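Local atomic coordinates of putative DNA ligase-like protein Rv0938/MT0965 (Mycobacterium tuberculosis, PDB entry 2IRU), a protein that carries an N-terminal primase-like polymerase domain and probably works with Ku to repair DNA double-strand breaks by non-homologous end joining. Residues Q108-F120 and N234-G248. Numbering follows the deposited sequence.
Sequences QAALEVHVPQWRF and NSGSKTTIAPYSLRG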
loop_
_atom_site.group_PDB
_atom_site.type_symbol
_atom_site.label_atom_id
_atom_site.label_comp_id
_atom_site.label_asym_id
_atom_site.label_seq_id
_atom_site.Cartn_x
_atom_site.Cartn_y
_atom_site.Cartn_z
ATOM N N GLN A 108 -14.702 -2.548 -10.711
ATOM C CA GLN A 108 -14.275 -1.221 -11.190
ATOM C C GLN A 108 -13.000 -1.307 -12.079
ATOM O O GLN A 108 -12.579 -0.281 -12.672
ATOM C CB GLN A 108 -13.976 -0.299 -9.964
ATOM C CG GLN A 108 -15.223 0.250 -9.233
ATOM C CD GLN A 108 -15.809 1.413 -10.000
ATOM O OE1 GLN A 108 -16.827 1.264 -10.731
ATOM N NE2 GLN A 108 -15.120 2.529 -9.944
ATOM N N ALA A 109 -12.364 -2.483 -12.142
ATOM C CA ALA A 109 -11.007 -2.609 -12.748
ATOM C C ALA A 109 -10.012 -1.681 -12.011
ATOM O O ALA A 109 -9.020 -1.190 -12.580
ATOM C CB ALA A 109 -11.036 -2.319 -14.271
ATOM N N ALA A 110 -10.309 -1.426 -10.734
ATOM C CA ALA A 110 -9.365 -0.666 -9.867
ATOM C C ALA A 110 -8.303 -1.685 -9.421
ATOM O O ALA A 110 -8.380 -2.263 -8.298
ATOM C CB ALA A 110 -10.090 -0.017 -8.664
ATOM N N LEU A 111 -7.341 -1.954 -10.319
ATOM C CA LEU A 111 -6.305 -2.963 -10.006
ATOM C C LEU A 111 -5.579 -2.556 -8.749
ATOM O O LEU A 111 -5.214 -3.411 -7.928
ATOM C CB LEU A 111 -5.306 -3.106 -11.185
ATOM C CG LEU A 111 -5.982 -3.446 -12.517
ATOM C CD1 LEU A 111 -4.892 -3.605 -13.605
ATOM C CD2 LEU A 111 -6.907 -4.716 -12.386
ATOM N N GLU A 112 -5.371 -1.251 -8.598
ATOM C CA GLU A 112 -4.603 -0.718 -7.448
ATOM C C GLU A 112 -5.470 -0.001 -6.429
ATOM O O GLU A 112 -6.337 0.826 -6.789
ATOM C CB GLU A 112 -3.511 0.219 -7.934
ATOM C CG GLU A 112 -2.467 -0.541 -8.766
ATOM C CD GLU A 112 -1.215 0.266 -9.090
ATOM O OE1 GLU A 112 -1.193 1.478 -8.825
ATOM O OE2 GLU A 112 -0.273 -0.321 -9.692
ATOM N N VAL A 113 -5.236 -0.348 -5.168
ATOM C CA VAL A 113 -5.792 0.413 -4.017
ATOM C C VAL A 113 -4.614 1.077 -3.286
ATOM O O VAL A 113 -3.658 0.388 -2.931
ATOM C CB VAL A 113 -6.565 -0.523 -3.066
ATOM C CG1 VAL A 113 -7.121 0.223 -1.839
ATOM C CG2 VAL A 113 -7.663 -1.229 -3.858
ATOM N N HIS A 114 -4.692 2.388 -3.078
ATOM C CA HIS A 114 -3.653 3.156 -2.381
ATOM C C HIS A 114 -4.272 3.792 -1.149
ATOM O O HIS A 114 -5.417 4.281 -1.219
ATOM C CB HIS A 114 -3.137 4.270 -3.291
ATOM C CG HIS A 114 -2.466 3.784 -4.542
ATOM N ND1 HIS A 114 -1.134 4.016 -4.809
ATOM C CD2 HIS A 114 -2.955 3.109 -5.614
ATOM C CE1 HIS A 114 -0.827 3.495 -5.988
ATOM N NE2 HIS A 114 -1.920 2.960 -6.510
ATOM N N VAL A 115 -3.565 3.750 -0.017
ATOM C CA VAL A 115 -4.089 4.362 1.222
ATOM C C VAL A 115 -2.964 5.147 1.950
ATOM O O VAL A 115 -1.755 4.819 1.816
ATOM C CB VAL A 115 -4.685 3.300 2.214
ATOM C CG1 VAL A 115 -5.986 2.660 1.636
ATOM C CG2 VAL A 115 -3.622 2.219 2.590
ATOM N N PRO A 116 -3.351 6.182 2.724
ATOM C CA PRO A 116 -2.341 6.865 3.563
ATOM C C PRO A 116 -2.139 6.131 4.882
ATOM O O PRO A 116 -2.781 5.099 5.107
ATOM C CB PRO A 116 -2.972 8.247 3.774
ATOM C CG PRO A 116 -4.518 7.910 3.901
ATOM C CD PRO A 116 -4.699 6.779 2.836
ATOM N N GLN A 117 -1.250 6.662 5.736
ATOM C CA GLN A 117 -0.823 5.967 6.960
ATOM C C GLN A 117 -1.628 6.409 8.186
ATOM O O GLN A 117 -1.328 5.991 9.308
ATOM C CB GLN A 117 0.706 6.165 7.195
ATOM C CG GLN A 117 1.523 5.895 5.936
ATOM C CD GLN A 117 1.122 4.562 5.251
ATOM O OE1 GLN A 117 1.105 3.496 5.910
ATOM N NE2 GLN A 117 0.772 4.623 3.939
ATOM N N TRP A 118 -2.620 7.249 7.933
ATOM C CA TRP A 118 -3.585 7.679 8.949
ATOM C C TRP A 118 -4.970 7.076 8.714
ATOM O O TRP A 118 -5.302 6.658 7.598
ATOM C CB TRP A 118 -3.653 9.208 9.044
ATOM C CG TRP A 118 -4.000 9.893 7.740
ATOM C CD1 TRP A 118 -3.102 10.429 6.839
ATOM C CD2 TRP A 118 -5.311 10.155 7.209
ATOM N NE1 TRP A 118 -3.771 11.004 5.791
ATOM C CE2 TRP A 118 -5.129 10.862 5.992
ATOM C CE3 TRP A 118 -6.627 9.878 7.647
ATOM C CZ2 TRP A 118 -6.207 11.278 5.196
ATOM C CZ3 TRP A 118 -7.699 10.288 6.842
ATOM C CH2 TRP A 118 -7.470 10.962 5.620
ATOM N N ARG A 119 -5.761 7.025 9.783
ATOM C CA ARG A 119 -7.183 6.650 9.684
ATOM C C ARG A 119 -8.125 7.784 10.071
ATOM O O ARG A 119 -7.784 8.647 10.909
ATOM C CB ARG A 119 -7.483 5.472 10.593
ATOM C CG ARG A 119 -6.806 4.186 10.189
ATOM C CD ARG A 119 -6.928 3.169 11.295
ATOM N NE ARG A 119 -8.280 2.667 11.442
ATOM C CZ ARG A 119 -8.570 1.370 11.483
ATOM N NH1 ARG A 119 -7.578 0.481 11.414
ATOM N NH2 ARG A 119 -9.824 0.963 11.605
ATOM N N PHE A 120 -9.296 7.797 9.450
ATOM C CA PHE A 120 -10.411 8.609 9.960
ATOM C C PHE A 120 -10.773 8.238 11.397
ATOM O O PHE A 120 -10.698 7.058 11.805
ATOM C CB PHE A 120 -11.632 8.420 9.072
ATOM C CG PHE A 120 -11.487 9.036 7.726
ATOM C CD1 PHE A 120 -11.611 10.409 7.553
ATOM C CD2 PHE A 120 -11.250 8.229 6.620
ATOM C CE1 PHE A 120 -11.467 10.985 6.296
ATOM C CE2 PHE A 120 -11.117 8.800 5.333
ATOM C CZ PHE A 120 -11.223 10.143 5.165
ATOM N N ASN A 234 4.867 9.535 4.417
ATOM C CA ASN A 234 4.201 9.751 5.699
ATOM C C ASN A 234 3.430 11.066 5.724
ATOM O O ASN A 234 2.669 11.311 6.663
ATOM C CB ASN A 234 5.201 9.622 6.854
ATOM C CG ASN A 234 5.777 8.207 6.943
ATOM O OD1 ASN A 234 5.082 7.284 7.330
ATOM N ND2 ASN A 234 7.049 8.035 6.539
ATOM N N SER A 235 3.630 11.920 4.717
ATOM C CA SER A 235 2.795 13.132 4.632
ATOM C C SER A 235 1.312 12.750 4.541
ATOM O O SER A 235 0.933 11.800 3.834
ATOM C CB SER A 235 3.197 14.005 3.441
ATOM O OG SER A 235 4.456 14.633 3.681
ATOM N N GLY A 236 0.473 13.498 5.265
ATOM C CA GLY A 236 -0.953 13.192 5.276
ATOM C C GLY A 236 -1.622 13.269 3.918
ATOM O O GLY A 236 -2.690 12.651 3.709
ATOM N N SER A 237 -1.026 14.043 3.005
ATOM C CA SER A 237 -1.598 14.215 1.664
ATOM C C SER A 237 -1.090 13.181 0.663
ATOM O O SER A 237 -1.509 13.200 -0.493
ATOM C CB SER A 237 -1.299 15.599 1.108
ATOM O OG SER A 237 0.090 15.733 0.931
ATOM N N LYS A 238 -0.194 12.313 1.101
ATOM C CA LYS A 238 0.323 11.238 0.230
ATOM C C LYS A 238 -0.320 9.882 0.493
ATOM O O LYS A 238 -0.776 9.604 1.587
ATOM C CB LYS A 238 1.825 11.121 0.357
ATOM C CG LYS A 238 2.539 12.277 -0.331
ATOM C CD LYS A 238 4.020 12.186 -0.084
ATOM C CE LYS A 238 4.818 13.177 -0.929
ATOM N NZ LYS A 238 4.060 14.434 -1.148
ATOM N N THR A 239 -0.297 9.008 -0.505
ATOM C CA THR A 239 -0.978 7.731 -0.371
ATOM C C THR A 239 0.008 6.686 -0.941
ATOM O O THR A 239 0.864 7.022 -1.764
ATOM C CB THR A 239 -2.343 7.806 -1.084
ATOM O OG1 THR A 239 -3.103 6.605 -0.840
ATOM C CG2 THR A 239 -2.129 7.994 -2.604
ATOM N N THR A 240 -0.070 5.456 -0.445
ATOM C CA THR A 240 0.888 4.389 -0.754
ATOM C C THR A 240 0.103 3.116 -1.070
ATOM O O THR A 240 -0.931 2.819 -0.412
ATOM C CB THR A 240 1.841 4.159 0.466
ATOM O OG1 THR A 240 2.602 5.373 0.684
ATOM C CG2 THR A 240 2.737 2.979 0.256
ATOM N N ILE A 241 0.539 2.430 -2.124
ATOM C CA ILE A 241 -0.056 1.144 -2.522
ATOM C C ILE A 241 -0.340 0.258 -1.303
ATOM O O ILE A 241 0.556 0.036 -0.442
ATOM C CB ILE A 241 0.844 0.394 -3.532
ATOM C CG1 ILE A 241 0.106 -0.804 -4.152
ATOM C CG2 ILE A 241 2.212 -0.062 -2.898
ATOM C CD1 ILE A 241 -0.941 -0.371 -5.234
ATOM N N ALA A 242 -1.558 -0.246 -1.229
ATOM C CA ALA A 242 -1.949 -1.028 -0.065
ATOM C C ALA A 242 -1.384 -2.437 -0.069
ATOM O O ALA A 242 -1.354 -3.081 -1.111
ATOM C CB ALA A 242 -3.426 -1.078 0.040
ATOM N N PRO A 243 -0.975 -2.941 1.121
ATOM C CA PRO A 243 -0.583 -4.345 1.143
ATOM C C PRO A 243 -1.698 -5.228 0.520
ATOM O O PRO A 243 -2.907 -4.976 0.758
ATOM C CB PRO A 243 -0.438 -4.656 2.633
ATOM C CG PRO A 243 -0.036 -3.315 3.249
ATOM C CD PRO A 243 -0.846 -2.295 2.444
ATOM N N TYR A 244 -1.261 -6.235 -0.228
ATOM C CA TYR A 244 -2.149 -7.160 -0.979
ATOM C C TYR A 244 -2.802 -6.584 -2.250
ATOM O O TYR A 244 -3.412 -7.333 -3.016
ATOM C CB TYR A 244 -3.218 -7.767 -0.093
ATOM C CG TYR A 244 -2.632 -8.555 1.053
ATOM C CD1 TYR A 244 -2.146 -9.859 0.829
ATOM C CD2 TYR A 244 -2.601 -8.031 2.357
ATOM C CE1 TYR A 244 -1.615 -10.617 1.878
ATOM C CE2 TYR A 244 -2.063 -8.792 3.429
ATOM C CZ TYR A 244 -1.579 -10.079 3.166
ATOM O OH TYR A 244 -1.055 -10.851 4.150
ATOM N N SER A 245 -2.634 -5.281 -2.486
ATOM C CA SER A 245 -3.125 -4.736 -3.775
ATOM C C SER A 245 -2.373 -5.356 -4.942
ATOM O O SER A 245 -1.136 -5.560 -4.879
ATOM C CB SER A 245 -2.926 -3.210 -3.845
ATOM O OG SER A 245 -3.469 -2.682 -5.077
ATOM N N LEU A 246 -3.100 -5.597 -6.024
ATOM C CA LEU A 246 -2.481 -5.909 -7.317
ATOM C C LEU A 246 -1.768 -4.641 -7.785
ATOM O O LEU A 246 -2.067 -3.518 -7.295
ATOM C CB LEU A 246 -3.567 -6.275 -8.355
ATOM C CG LEU A 246 -4.217 -7.645 -8.177
ATOM C CD1 LEU A 246 -5.470 -7.778 -9.010
ATOM C CD2 LEU A 246 -3.261 -8.739 -8.603
ATOM N N ARG A 247 -0.895 -4.841 -8.762
ATOM C CA ARG A 247 -0.242 -3.746 -9.469
ATOM C C ARG A 247 -0.656 -3.759 -10.929
ATOM O O ARG A 247 -0.775 -4.833 -11.570
ATOM C CB ARG A 247 1.286 -3.873 -9.383
ATOM C CG ARG A 247 1.859 -3.912 -7.947
ATOM C CD ARG A 247 1.345 -2.767 -7.071
ATOM N NE ARG A 247 1.514 -1.458 -7.665
ATOM C CZ ARG A 247 2.519 -0.634 -7.390
ATOM N NH1 ARG A 247 3.448 -0.970 -6.495
ATOM N NH2 ARG A 247 2.562 0.563 -7.964
ATOM N N GLY A 248 -0.811 -2.561 -11.482
ATOM C CA GLY A 248 -1.168 -2.424 -12.908
ATOM C C GLY A 248 0.113 -2.394 -13.709
ATOM O O GLY A 248 0.628 -1.328 -14.087
HETATM O O HOH W 1 0.949 2.870 -9.299
HETATM O O HOH W 2 1.302 0.528 -11.634
HETATM O O HOH W 3 0.684 5.918 -4.221
HETATM O O HOH W 4 -0.182 2.061 2.643
HETATM O O HOH W 5 1.071 7.124 2.377
HETATM O O HOH W 6 0.030 9.270 5.214
#
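I241 lays its CD1 over one face of the H114 imidazole, a CH-pi contact with the methyl 4.0 Å from the ring centroid; CG1 anti to the backbone N (chi1 -169°) carries it there. The two residues form a non-hydrogen-bonded pair where strands 112-115 and 240-241 run antiparallel, at one edge of a four-stranded sheet in the polymerase domain of LigD, a member of the archaeo-eukaryotic primase clan. Next along, V115 and T240 exchange backbone bonds, and V113 O accepts from A242 N. At the end of the type II turn A242-S245 the serine hydroxyl stands in for a backbone acceptor: S245 OG accepts a hydrogen bond from V113 N (2.9 Å) and donates one to L246 O. H114, T239 and R247 probably bind the nucleotide substrate, as in related polymerases. E112 links two of them. Its OE1 accepts from H114 NE2 (2.8 Å), nearly in the ring plane, helping to fix the imidazole's rotation. Its OE2 receives R247 NE from above the carboxylate plane in a salt bridge (2.9 Å, 170°) and G248 N from the opposite face. R247 NH1 reaches on to S175 O. Water 3 joins H114 ND1 to T239 O. At the far end, within residues 230-238, which probably contact DNA, W118 NE1 points in its ring plane at a lone pair of G236 O, 2.9 Å away.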